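Local coordinates for protein Cel44C (PDB 2YJQ) that probably hydrolyses internal beta-1,4-glucosidic bonds in xyloglucan and cellulose, with this chain comprising the family 44 glycoside hydrolase part of a longer enzyme, at residues Gln32-Asp37 with Tyr390-Asp395; Tyr182-Glu187 with Ala226-Pro231; His284-Ala289 with Met356-Tyr361. The protein carries 8 engineered substitutions. One frame throughout, in Å; residues are numbered along the deposited sequence.

All three contacts lie in or just beyond the strands of the eight-stranded parallel catalytic barrel, and each reaches the bound tetrahydrooxazine. Contact 1 joins loops after the first and last barrel strands, contact 2 pairs strands 181-184 and 227-233, and contact 3 pairs strands 280-285 and 353-359. Along the chain, contact 1 spans the other two, and contact 2 is complete before contact 3 begins. Their centres lie about 21 Å (1 and 2), 14 Å (1 and 3) and 17 Å (2 and 3) apart. Strands 227-233 and 280-285 are neighbours, and Trp-391 N of contact 1 is probably hydrogen-bonded to Tyr-359 O of contact 3 (2.9 Å). Distant segments thus converge on one sugar-binding cleft.

Contact 1. Residues Gln32-Asp37 with Tyr390-Asp395; sequences QDLAGD and YWKLKD. With OXZ (tetrahydrooxazine), chain E; BGC (beta-D-glucopyranose), chain C.
Gln-32 and Trp-391 meet amide over ring. The NE2 of Gln-32 hangs above the middle of the indole, 3.4 Å from Trp-391 CE2, while the amide plane is inclined by 51° to the ring, so the group is neither stacked flat nor stood upright on it. The kink in the glutamine chain (chi2 96°) swings the amide round so that its other end, OE1, accepts a hydrogen bond from Lys-392 N at 3.0 Å. This bond is nearly straight at hydrogen (170°), but the donor approaches from above the carbonyl plane. One amide is therefore fixed by a backbone N-H at its oxygen and by an aromatic face at its nitrogen.

The two segments follow the first and last strands of the barrel, 29-30 and 387-390, so the contact lies where the sheet of the TIM barrel closes on itself. On the opposite face of the Trp-391 ring lies the tetrahydrooxazine, with its C3 offset toward the rim, and the linked glucose brings its O5 to 3.3 Å from Trp-391 CZ2. The indole is thus an aromatic platform for the tetrahydrooxazine, backed by Gln-32, with the glucose coming in obliquely.

Farther from the ligand, Leu-34 and the aliphatic part of Lys-392 run past one another in opposite directions, with Leu-34 CD2 3.7 Å from Lys-392 CD. The same methyl meets the edge of the Tyr-390 ring, 4.0 Å from CE2. Nearer the backbone, Gln-32 CB touches Lys-392 CD at 3.7 Å. A water that accepts from Lys-392 NZ donates to Asp-33 O, bridging the two segments. The ammonium also bonds Gly-396 O, and the carboxylate of Asp-33 forms a salt bridge with Arg-43.

Contact 2. Residues Tyr182-Glu187 with Ala226-Pro231; sequences YALDNE and AEVFGP. Unlike the reference sequence in segment 226-231: Val-228 (reference Ile). With OXZ (tetrahydrooxazine), chain E.
Leu-184 and Val-228 form the apolar centre, their side chains meeting at about a right angle with Leu-184 CD2 3.6 Å from Val-228 CG1. The valine, an isoleucine in the reference sequence, directs CG1 at the leucine because this methyl stands opposite its own backbone N (chi1 164°). These are neighbouring parallel strands of the TIM barrel, joined through helix 205-222 as a beta-alpha-beta unit. Leu-184, Val-228 and Tyr-182 all touch that helix. Tyr-182 receives the methyl of Ala-226 in the plane of its ring, at the edge, with CB 3.6 Å from CD2.

The other face of the sheet carries Ala-183 and Phe-229, which touch CB to CB at 4.2 Å. The phenyl ring continues onto Tyr-105 and Leu-107 of strand 105-110. Gly-230 suits its place beside Leu-184, since a side chain there would press on CD1.

Between the two layers runs a regular parallel pairing. Tyr-182 N donates to Glu-227 O, Phe-229 N donates to Tyr-182 O at 2.8 Å, and Leu-184 N donates to Phe-229 O at 2.9 Å. CA-H...O contacts from Val-228 to Tyr-182 O and from Ala-183 to Phe-229 O supplement them. The pairing then ends: the chain folds through an inverse gamma turn at Leu-184, the peptide bond before Pro-231 is cis, and a water donates to both Leu-184 O and Pro-231 O, joining the strands where their direct bonding stops.

Beyond the turn, the Asp-185 carboxylate accepts from Asn-186 N and from several residues outside, among them Thr-51 and Met-112. Farthest out, Glu-187 extends into the cleft, where its OE2 accepts a hydrogen bond from tetrahydrooxazine N1 at 3.0 Å.

Contact 3. Residues His284-Ala289 with Met356-Tyr361; sequences HWYPEA and MTSYSY. Engineered in segment 356-361: Ser-358 (natural residue Glu). With OXZ (tetrahydrooxazine), chain E.
Ser-358, engineered in place of the natural glutamate, seats its CB on the flat of the His-284 imidazole, 3.3 Å from the ring centroid and only 12° off the normal, a CH-pi contact. The ring is also met at its edge by Thr-357 OG1, which takes a weak, bent hydrogen bond from His-284 NE2 at 2.9 Å. That hydroxyl is shared with Asp-282, while ND1 at the other side of the imidazole bonds Glu-187. A leucine in place of His-284 would probably leave Glu-187 OE2 without this partner and take away the flat seat beneath Ser-358 CB.

A second bump fills a second hollow farther along: the CG corner of Pro-287 rests over the middle of the Tyr-361 ring, 3.6 Å from its centroid, the two side chains at about a right angle. Trp-285, between His-284 and Pro-287 in sequence, turns to the other side of the strand. Its CB packs against Met-356 SD at 3.8 Å, where the thioether makes an oblique Met-aromatic contact with the five-membered ring. The indole edge faces Tyr-361 OH in plane, and a water at that edge touches the same hydroxyl. Of the backbone, Trp-285 N donates to Ser-358 O at 3.1 Å, and the two strands diverge afterwards.

Tyr-286 bends back over the strand end (chi1 -60°) and lays one face, near its rim, above Ser-358 O. Its OH is hydrogen-bonded to Ser-358 OG at 2.8 Å and makes a very short bond of doubtful length to tetrahydrooxazine N1. The ligand sits above the C-terminal ends of the strands. With position 358, naturally a glutamate, near the end of the seventh strand and Glu-187 just beyond the fourth, the layout is consistent with the paired-carboxylate active site of retaining TIM-barrel glycosidases.

Contact 1. Residues Gln32-Asp37 with Tyr390-Asp395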
loop_
_atom_site.group_PDB
_atom_site.type_symbol
_atom_site.label_atom_id
_atom_site.label_comp_id
_atom_site.label_asym_id
_atom_site.label_seq_id
_atom_site.Cartn_x
_atom_site.Cartn_y
_atom_site.Cartn_z
ATOM N N GLN A 32 -5.724 -3.174 -7.164
ATOM C CA GLN A 32 -6.302 -3.701 -8.404
ATOM C C GLN A 32 -5.144 -4.224 -9.192
ATOM O O GLN A 32 -4.054 -3.617 -9.136
ATOM C CB GLN A 32 -7.015 -2.594 -9.145
ATOM C CG GLN A 32 -8.132 -1.951 -8.300
ATOM C CD GLN A 32 -7.669 -0.648 -7.548
ATOM O OE1 GLN A 32 -6.501 -0.439 -7.254
ATOM N NE2 GLN A 32 -8.620 0.218 -7.261
ATOM N N ASP A 33 -5.312 -5.375 -9.826
ATOM C CA ASP A 33 -4.323 -5.819 -10.814
ATOM C C ASP A 33 -4.224 -4.822 -11.964
ATOM O O ASP A 33 -5.244 -4.171 -12.329
ATOM C CB ASP A 33 -4.578 -7.240 -11.328
ATOM C CG ASP A 33 -4.499 -8.235 -10.225
ATOM O OD1 ASP A 33 -3.579 -8.105 -9.397
ATOM O OD2 ASP A 33 -5.364 -9.149 -10.134
ATOM N N LEU A 34 -2.977 -4.617 -12.445
ATOM C CA LEU A 34 -2.709 -3.638 -13.499
ATOM C C LEU A 34 -2.669 -4.365 -14.839
ATOM O O LEU A 34 -3.610 -5.078 -15.157
ATOM C CB LEU A 34 -1.422 -2.892 -13.207
ATOM C CG LEU A 34 -1.478 -2.057 -11.912
ATOM C CD1 LEU A 34 -0.102 -1.300 -11.691
ATOM C CD2 LEU A 34 -2.703 -1.058 -11.938
ATOM N N ALA A 35 -1.587 -4.275 -15.599
ATOM C CA ALA A 35 -1.602 -4.971 -16.864
ATOM C C ALA A 35 -1.427 -6.508 -16.680
ATOM O O ALA A 35 -2.006 -7.262 -17.458
ATOM C CB ALA A 35 -0.584 -4.399 -17.864
ATOM N N GLY A 36 -0.663 -6.966 -15.688
ATOM C CA GLY A 36 -0.505 -8.424 -15.452
ATOM C C GLY A 36 0.932 -8.915 -15.740
ATOM O O GLY A 36 1.244 -10.119 -15.600
ATOM N N ASP A 37 1.803 -7.990 -16.144
ATOM C CA ASP A 37 3.234 -8.265 -16.337
ATOM C C ASP A 37 4.145 -7.423 -15.398
ATOM O O ASP A 37 5.347 -7.302 -15.664
ATOM C CB ASP A 37 3.653 -8.023 -17.807
ATOM C CG ASP A 37 3.382 -6.549 -18.285
ATOM O OD1 ASP A 37 2.853 -5.734 -17.523
ATOM O OD2 ASP A 37 3.683 -6.190 -19.427
ATOM N N TYR A 390 -0.439 -0.112 -4.323
ATOM C CA TYR A 390 -0.910 0.965 -5.158
ATOM C C TYR A 390 -2.447 0.951 -5.248
ATOM O O TYR A 390 -3.064 -0.107 -5.125
ATOM C CB TYR A 390 -0.309 0.822 -6.549
ATOM C CG TYR A 390 -0.888 1.775 -7.584
ATOM C CD1 TYR A 390 -0.612 3.135 -7.536
ATOM C CD2 TYR A 390 -1.698 1.285 -8.647
ATOM C CE1 TYR A 390 -1.145 4.014 -8.495
ATOM C CE2 TYR A 390 -2.207 2.140 -9.609
ATOM C CZ TYR A 390 -1.939 3.507 -9.512
ATOM O OH TYR A 390 -2.465 4.336 -10.449
ATOM N N TRP A 391 -3.046 2.120 -5.418
ATOM C CA TRP A 391 -4.487 2.213 -5.610
ATOM C C TRP A 391 -4.835 3.010 -6.889
ATOM O O TRP A 391 -4.311 4.111 -7.095
ATOM C CB TRP A 391 -5.187 2.800 -4.368
ATOM C CG TRP A 391 -6.636 2.929 -4.612
ATOM C CD1 TRP A 391 -7.253 3.976 -5.199
ATOM C CD2 TRP A 391 -7.652 1.952 -4.349
ATOM N NE1 TRP A 391 -8.601 3.750 -5.290
ATOM C CE2 TRP A 391 -8.877 2.507 -4.792
ATOM C CE3 TRP A 391 -7.655 0.676 -3.742
ATOM C CZ2 TRP A 391 -10.107 1.828 -4.674
ATOM C CZ3 TRP A 391 -8.853 -0.018 -3.650
ATOM C CH2 TRP A 391 -10.075 0.558 -4.092
ATOM N N LYS A 392 -5.690 2.444 -7.743
ATOM C CA LYS A 392 -6.104 3.123 -8.967
ATOM C C LYS A 392 -7.166 4.201 -8.706
ATOM O O LYS A 392 -8.301 3.878 -8.374
ATOM C CB LYS A 392 -6.587 2.106 -10.047
ATOM C CG LYS A 392 -5.521 1.128 -10.589
ATOM C CD LYS A 392 -6.155 0.091 -11.497
ATOM C CE LYS A 392 -6.380 0.673 -12.881
ATOM N NZ LYS A 392 -7.247 -0.258 -13.702
ATOM N N LEU A 393 -6.790 5.471 -8.866
ATOM C CA LEU A 393 -7.743 6.574 -8.737
ATOM C C LEU A 393 -8.392 6.844 -10.083
ATOM O O LEU A 393 -9.382 7.533 -10.158
ATOM C CB LEU A 393 -7.089 7.873 -8.207
ATOM C CG LEU A 393 -6.460 7.851 -6.803
ATOM C CD1 LEU A 393 -5.571 9.070 -6.633
ATOM C CD2 LEU A 393 -7.422 7.648 -5.575
ATOM N N LYS A 394 -7.798 6.303 -11.132
ATOM C CA LYS A 394 -8.356 6.345 -12.479
ATOM C C LYS A 394 -8.569 4.932 -13.033
ATOM O O LYS A 394 -7.657 4.054 -12.964
ATOM C CB LYS A 394 -7.447 7.129 -13.428
ATOM C CG LYS A 394 -7.205 8.563 -12.934
ATOM C CD LYS A 394 -8.240 9.524 -13.569
ATOM C CE LYS A 394 -7.936 11.009 -13.192
ATOM N NZ LYS A 394 -8.520 11.401 -11.893
ATOM N N ASP A 395 -9.771 4.744 -13.599
ATOM C CA ASP A 395 -10.131 3.564 -14.371
ATOM C C ASP A 395 -9.342 3.454 -15.678
ATOM O O ASP A 395 -8.765 4.435 -16.152
ATOM C CB ASP A 395 -11.622 3.573 -14.660
ATOM C CG ASP A 395 -12.454 3.391 -13.417
ATOM O OD1 ASP A 395 -11.903 2.933 -12.391
ATOM O OD2 ASP A 395 -13.661 3.682 -13.469
HETATM C C6 OXZ E . -10.304 7.477 -2.871
HETATM C C5 OXZ E . -9.884 6.095 -2.362
HETATM C C4 OXZ E . -11.045 5.049 -2.342
HETATM C C3 OXZ E . -10.642 3.733 -1.677
HETATM C C2 OXZ E . -10.064 3.935 -0.247
HETATM O O6 OXZ E . -11.419 7.920 -2.051
HETATM O O5 OXZ E . -9.496 6.237 -0.989
HETATM O O4 OXZ E . -11.459 4.780 -3.682
HETATM O O3 OXZ E . -11.712 2.750 -1.656
HETATM N N1 OXZ E . -9.109 5.064 -0.329
HETATM C C2 BGC C . -13.266 5.121 -5.278
HETATM C C3 BGC C . -14.733 4.848 -5.578
HETATM C C4 BGC C . -14.971 3.341 -5.463
HETATM C C5 BGC C . -14.401 2.705 -4.198
HETATM C C6 BGC C . -14.444 1.190 -4.295
HETATM C C1 BGC C . -12.876 4.538 -3.904
HETATM O O2 BGC C . -13.015 6.526 -5.267
HETATM O O3 BGC C . -14.910 5.124 -6.966
HETATM O O4 BGC C . -16.314 3.063 -5.368
HETATM O O5 BGC C . -13.042 3.111 -3.989
HETATM O O6 BGC C . -13.948 0.743 -3.027
HETATM O O HOH W 1 -6.164 -2.617 -14.228
#

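Contact 2. Residues Tyr182-Glu187 with Ala226-Pro231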
loop_
_atom_site.group_PDB
_atom_site.type_symbol
_atom_site.label_atom_id
_atom_site.label_comp_id
_atom_site.label_asym_id
_atom_site.label_seq_id
_atom_site.Cartn_x
_atom_site.Cartn_y
_atom_site.Cartn_z
ATOM N N TYR A 182 -4.938 -10.313 7.317
ATOM C CA TYR A 182 -6.321 -9.835 7.411
ATOM C C TYR A 182 -6.292 -8.412 7.899
ATOM O O TYR A 182 -5.516 -8.088 8.830
ATOM C CB TYR A 182 -7.110 -10.704 8.382
ATOM C CG TYR A 182 -7.291 -12.094 7.878
ATOM C CD1 TYR A 182 -8.229 -12.366 6.901
ATOM C CD2 TYR A 182 -6.543 -13.173 8.410
ATOM C CE1 TYR A 182 -8.443 -13.661 6.443
ATOM C CE2 TYR A 182 -6.728 -14.534 7.917
ATOM C CZ TYR A 182 -7.644 -14.754 6.941
ATOM O OH TYR A 182 -7.887 -16.029 6.432
ATOM N N ALA A 183 -7.088 -7.546 7.277
ATOM C CA ALA A 183 -7.136 -6.110 7.679
ATOM C C ALA A 183 -8.404 -5.838 8.437
ATOM O O ALA A 183 -9.452 -6.441 8.140
ATOM C CB ALA A 183 -7.081 -5.178 6.474
ATOM N N LEU A 184 -8.290 -4.971 9.430
ATOM C CA LEU A 184 -9.388 -4.605 10.305
ATOM C C LEU A 184 -10.212 -3.455 9.622
ATOM O O LEU A 184 -10.000 -2.225 9.883
ATOM C CB LEU A 184 -8.876 -4.212 11.717
ATOM C CG LEU A 184 -7.963 -5.262 12.419
ATOM C CD1 LEU A 184 -7.416 -4.737 13.717
ATOM C CD2 LEU A 184 -8.674 -6.568 12.665
ATOM N N ASP A 185 -11.134 -3.910 8.741
ATOM C CA ASP A 185 -12.001 -3.022 7.955
ATOM C C ASP A 185 -11.097 -2.049 7.199
ATOM O O ASP A 185 -9.945 -2.394 6.872
ATOM C CB ASP A 185 -12.934 -2.274 8.901
ATOM C CG ASP A 185 -14.244 -1.901 8.246
ATOM O OD1 ASP A 185 -14.197 -0.847 7.534
ATOM O OD2 ASP A 185 -15.241 -2.679 8.427
ATOM N N ASN A 186 -11.582 -0.832 6.984
ATOM C CA ASN A 186 -10.995 0.103 6.044
ATOM C C ASN A 186 -11.427 1.477 6.449
ATOM O O ASN A 186 -12.613 1.698 6.675
ATOM C CB ASN A 186 -11.505 -0.173 4.608
ATOM C CG ASN A 186 -10.971 0.823 3.576
ATOM O OD1 ASN A 186 -11.609 1.867 3.283
ATOM N ND2 ASN A 186 -9.821 0.521 3.016
ATOM N N GLU A 187 -10.483 2.402 6.496
ATOM C CA GLU A 187 -10.752 3.810 6.880
ATOM C C GLU A 187 -11.857 4.070 7.918
ATOM O O GLU A 187 -12.824 4.817 7.698
ATOM C CB GLU A 187 -10.897 4.695 5.650
ATOM C CG GLU A 187 -9.844 4.327 4.579
ATOM C CD GLU A 187 -9.879 5.199 3.362
ATOM O OE1 GLU A 187 -10.946 5.809 3.128
ATOM O OE2 GLU A 187 -8.853 5.255 2.649
ATOM N N ALA A 226 -1.966 -15.845 11.111
ATOM C CA ALA A 226 -2.398 -14.758 10.258
ATOM C C ALA A 226 -1.858 -13.403 10.717
ATOM O O ALA A 226 -1.734 -13.135 11.914
ATOM C CB ALA A 226 -3.897 -14.758 10.179
ATOM N N GLU A 227 -1.464 -12.562 9.775
ATOM C CA GLU A 227 -1.071 -11.237 10.173
ATOM C C GLU A 227 -2.319 -10.320 10.154
ATOM O O GLU A 227 -3.141 -10.326 9.182
ATOM C CB GLU A 227 0.018 -10.693 9.273
ATOM C CG GLU A 227 1.409 -11.436 9.379
ATOM C CD GLU A 227 2.463 -10.714 8.498
ATOM O OE1 GLU A 227 2.300 -10.686 7.229
ATOM O OE2 GLU A 227 3.414 -10.127 9.069
ATOM N N VAL A 228 -2.456 -9.549 11.219
ATOM C CA VAL A 228 -3.605 -8.643 11.386
ATOM C C VAL A 228 -3.112 -7.204 11.229
ATOM O O VAL A 228 -2.136 -6.799 11.884
ATOM C CB VAL A 228 -4.331 -8.902 12.727
ATOM C CG1 VAL A 228 -5.267 -7.711 13.103
ATOM C CG2 VAL A 228 -5.056 -10.212 12.642
ATOM N N PHE A 229 -3.714 -6.492 10.285
ATOM C CA PHE A 229 -3.280 -5.145 9.887
ATOM C C PHE A 229 -4.341 -4.133 10.376
ATOM O O PHE A 229 -5.537 -4.411 10.196
ATOM C CB PHE A 229 -3.336 -5.020 8.378
ATOM C CG PHE A 229 -2.206 -5.691 7.619
ATOM C CD1 PHE A 229 -1.964 -7.101 7.728
ATOM C CD2 PHE A 229 -1.443 -4.920 6.725
ATOM C CE1 PHE A 229 -0.978 -7.715 6.974
ATOM C CE2 PHE A 229 -0.410 -5.509 5.970
ATOM C CZ PHE A 229 -0.166 -6.933 6.112
ATOM N N GLY A 230 -3.921 -2.973 10.922
ATOM C CA GLY A 230 -4.825 -1.943 11.456
ATOM C C GLY A 230 -4.023 -0.693 11.715
ATOM O O GLY A 230 -2.778 -0.721 11.771
ATOM N N PRO A 231 -4.687 0.454 11.811
ATOM C CA PRO A 231 -6.081 0.675 11.752
ATOM C C PRO A 231 -6.591 1.024 10.350
ATOM O O PRO A 231 -7.785 1.231 10.223
ATOM C CB PRO A 231 -6.286 1.828 12.745
ATOM C CG PRO A 231 -4.793 2.430 13.030
ATOM C CD PRO A 231 -3.956 1.722 11.980
HETATM C C6 OXZ E . -10.304 7.477 -2.871
HETATM C C5 OXZ E . -9.884 6.095 -2.362
HETATM C C4 OXZ E . -11.045 5.049 -2.342
HETATM C C3 OXZ E . -10.642 3.733 -1.677
HETATM C C2 OXZ E . -10.064 3.935 -0.247
HETATM O O6 OXZ E . -11.419 7.920 -2.051
HETATM O O5 OXZ E . -9.496 6.237 -0.989
HETATM O O4 OXZ E . -11.459 4.780 -3.682
HETATM O O3 OXZ E . -11.712 2.750 -1.656
HETATM N N1 OXZ E . -9.109 5.064 -0.329
HETATM O O HOH W 2 -9.440 -0.394 11.701
#

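Contact 3. Residues His284-Ala289 with Met356-Tyr361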
loop_
_atom_site.group_PDB
_atom_site.type_symbol
_atom_site.label_atom_id
_atom_site.label_comp_id
_atom_site.label_asym_id
_atom_site.label_seq_id
_atom_site.Cartn_x
_atom_site.Cartn_y
_atom_site.Cartn_z
ATOM N N HIS A 284 -3.113 4.622 4.691
ATOM C CA HIS A 284 -3.227 5.047 3.313
ATOM C C HIS A 284 -2.671 6.442 3.236
ATOM O O HIS A 284 -2.732 7.209 4.206
ATOM C CB HIS A 284 -4.668 5.039 2.863
ATOM C CG HIS A 284 -5.313 3.688 2.948
ATOM N ND1 HIS A 284 -6.679 3.506 2.825
ATOM C CD2 HIS A 284 -4.780 2.453 3.134
ATOM C CE1 HIS A 284 -6.964 2.223 2.962
ATOM N NE2 HIS A 284 -5.826 1.558 3.146
ATOM N N TRP A 285 -2.140 6.763 2.063
ATOM C CA TRP A 285 -1.472 7.989 1.880
ATOM C C TRP A 285 -1.747 8.456 0.446
ATOM O O TRP A 285 -1.156 7.924 -0.531
ATOM C CB TRP A 285 0.015 7.752 2.126
ATOM C CG TRP A 285 0.882 8.995 1.936
ATOM C CD1 TRP A 285 1.723 9.269 0.896
ATOM C CD2 TRP A 285 0.968 10.117 2.832
ATOM N NE1 TRP A 285 2.317 10.510 1.077
ATOM C CE2 TRP A 285 1.884 11.033 2.270
ATOM C CE3 TRP A 285 0.350 10.434 4.054
ATOM C CZ2 TRP A 285 2.216 12.234 2.899
ATOM C CZ3 TRP A 285 0.653 11.637 4.649
ATOM C CH2 TRP A 285 1.604 12.512 4.085
ATOM N N TYR A 286 -2.680 9.397 0.319
ATOM C CA TYR A 286 -2.944 10.092 -0.945
ATOM C C TYR A 286 -2.412 11.480 -0.746
ATOM O O TYR A 286 -2.949 12.179 0.093
ATOM C CB TYR A 286 -4.441 10.165 -1.183
ATOM C CG TYR A 286 -5.087 8.789 -1.260
ATOM C CD1 TYR A 286 -4.902 7.965 -2.384
ATOM C CD2 TYR A 286 -5.845 8.317 -0.199
ATOM C CE1 TYR A 286 -5.487 6.685 -2.445
ATOM C CE2 TYR A 286 -6.443 7.047 -0.245
ATOM C CZ TYR A 286 -6.282 6.249 -1.373
ATOM O OH TYR A 286 -6.870 4.985 -1.367
ATOM N N PRO A 287 -1.279 11.822 -1.403
ATOM C CA PRO A 287 -0.613 13.127 -1.254
ATOM C C PRO A 287 -1.574 14.319 -1.364
ATOM O O PRO A 287 -2.418 14.326 -2.285
ATOM C CB PRO A 287 0.383 13.133 -2.409
ATOM C CG PRO A 287 0.749 11.682 -2.593
ATOM C CD PRO A 287 -0.470 10.880 -2.206
ATOM N N GLU A 288 -1.460 15.284 -0.431
ATOM C CA GLU A 288 -2.133 16.613 -0.546
ATOM C C GLU A 288 -1.288 17.644 -1.283
ATOM O O GLU A 288 -1.693 18.809 -1.496
ATOM C CB GLU A 288 -2.518 17.133 0.822
ATOM C CG GLU A 288 -3.454 16.217 1.547
ATOM C CD GLU A 288 -4.921 16.627 1.353
ATOM O OE1 GLU A 288 -5.224 17.403 0.437
ATOM O OE2 GLU A 288 -5.770 16.185 2.145
ATOM N N ALA A 289 -0.111 17.215 -1.715
ATOM C CA ALA A 289 0.787 18.067 -2.449
ATOM C C ALA A 289 0.140 18.723 -3.686
ATOM O O ALA A 289 -0.471 18.023 -4.515
ATOM C CB ALA A 289 1.993 17.262 -2.856
ATOM N N MET A 356 1.853 0.663 3.839
ATOM C CA MET A 356 1.068 1.713 3.178
ATOM C C MET A 356 0.108 1.037 2.188
ATOM O O MET A 356 0.438 0.816 0.999
ATOM C CB MET A 356 1.991 2.719 2.495
ATOM C CG MET A 356 1.323 3.831 1.814
ATOM S SD MET A 356 2.472 5.071 1.148
ATOM C CE MET A 356 3.163 5.509 2.712
ATOM N N THR A 357 -1.071 0.662 2.678
ATOM C CA THR A 357 -1.868 -0.277 1.911
ATOM C C THR A 357 -2.750 0.313 0.797
ATOM O O THR A 357 -3.420 -0.410 0.099
ATOM C CB THR A 357 -2.710 -1.122 2.823
ATOM O OG1 THR A 357 -3.617 -0.274 3.541
ATOM C CG2 THR A 357 -1.801 -1.973 3.812
ATOM N N SER A 358 -2.697 1.613 0.578
ATOM C CA SER A 358 -3.439 2.168 -0.522
ATOM C C SER A 358 -2.873 3.564 -0.720
ATOM O O SER A 358 -2.965 4.370 0.196
ATOM C CB SER A 358 -4.937 2.207 -0.132
ATOM O OG SER A 358 -5.726 2.455 -1.277
ATOM N N TYR A 359 -2.251 3.845 -1.867
ATOM C CA TYR A 359 -1.697 5.154 -2.120
ATOM C C TYR A 359 -1.586 5.372 -3.601
ATOM O O TYR A 359 -1.642 4.395 -4.355
ATOM C CB TYR A 359 -0.315 5.276 -1.508
ATOM C CG TYR A 359 0.752 4.427 -2.212
ATOM C CD1 TYR A 359 0.859 3.050 -1.949
ATOM C CD2 TYR A 359 1.631 4.995 -3.129
ATOM C CE1 TYR A 359 1.828 2.265 -2.585
ATOM C CE2 TYR A 359 2.627 4.218 -3.763
ATOM C CZ TYR A 359 2.726 2.857 -3.487
ATOM O OH TYR A 359 3.648 2.038 -4.108
ATOM N N SER A 360 -1.386 6.623 -4.015
ATOM C CA SER A 360 -1.187 6.931 -5.419
ATOM C C SER A 360 -0.662 8.346 -5.552
ATOM O O SER A 360 -1.063 9.205 -4.765
ATOM C CB SER A 360 -2.558 6.885 -6.160
ATOM O OG SER A 360 -2.378 7.283 -7.513
ATOM N N TYR A 361 0.136 8.594 -6.573
ATOM C CA TYR A 361 0.656 9.909 -6.828
ATOM C C TYR A 361 0.027 10.560 -8.055
ATOM O O TYR A 361 0.428 11.657 -8.426
ATOM C CB TYR A 361 2.209 9.851 -6.928
ATOM C CG TYR A 361 2.827 9.767 -5.530
ATOM C CD1 TYR A 361 2.638 8.639 -4.726
ATOM C CD2 TYR A 361 3.465 10.869 -4.971
ATOM C CE1 TYR A 361 3.138 8.601 -3.437
ATOM C CE2 TYR A 361 4.022 10.829 -3.664
ATOM C CZ TYR A 361 3.832 9.707 -2.924
ATOM O OH TYR A 361 4.294 9.672 -1.647
HETATM C C6 OXZ E . -10.304 7.477 -2.871
HETATM C C5 OXZ E . -9.884 6.095 -2.362
HETATM C C4 OXZ E . -11.045 5.049 -2.342
HETATM C C3 OXZ E . -10.642 3.733 -1.677
HETATM C C2 OXZ E . -10.064 3.935 -0.247
HETATM O O6 OXZ E . -11.419 7.920 -2.051
HETATM O O5 OXZ E . -9.496 6.237 -0.989
HETATM O O4 OXZ E . -11.459 4.780 -3.682
HETATM O O3 OXZ E . -11.712 2.750 -1.656
HETATM N N1 OXZ E . -9.109 5.064 -0.329
HETATM O O HOH W 3 4.385 12.437 -0.631
#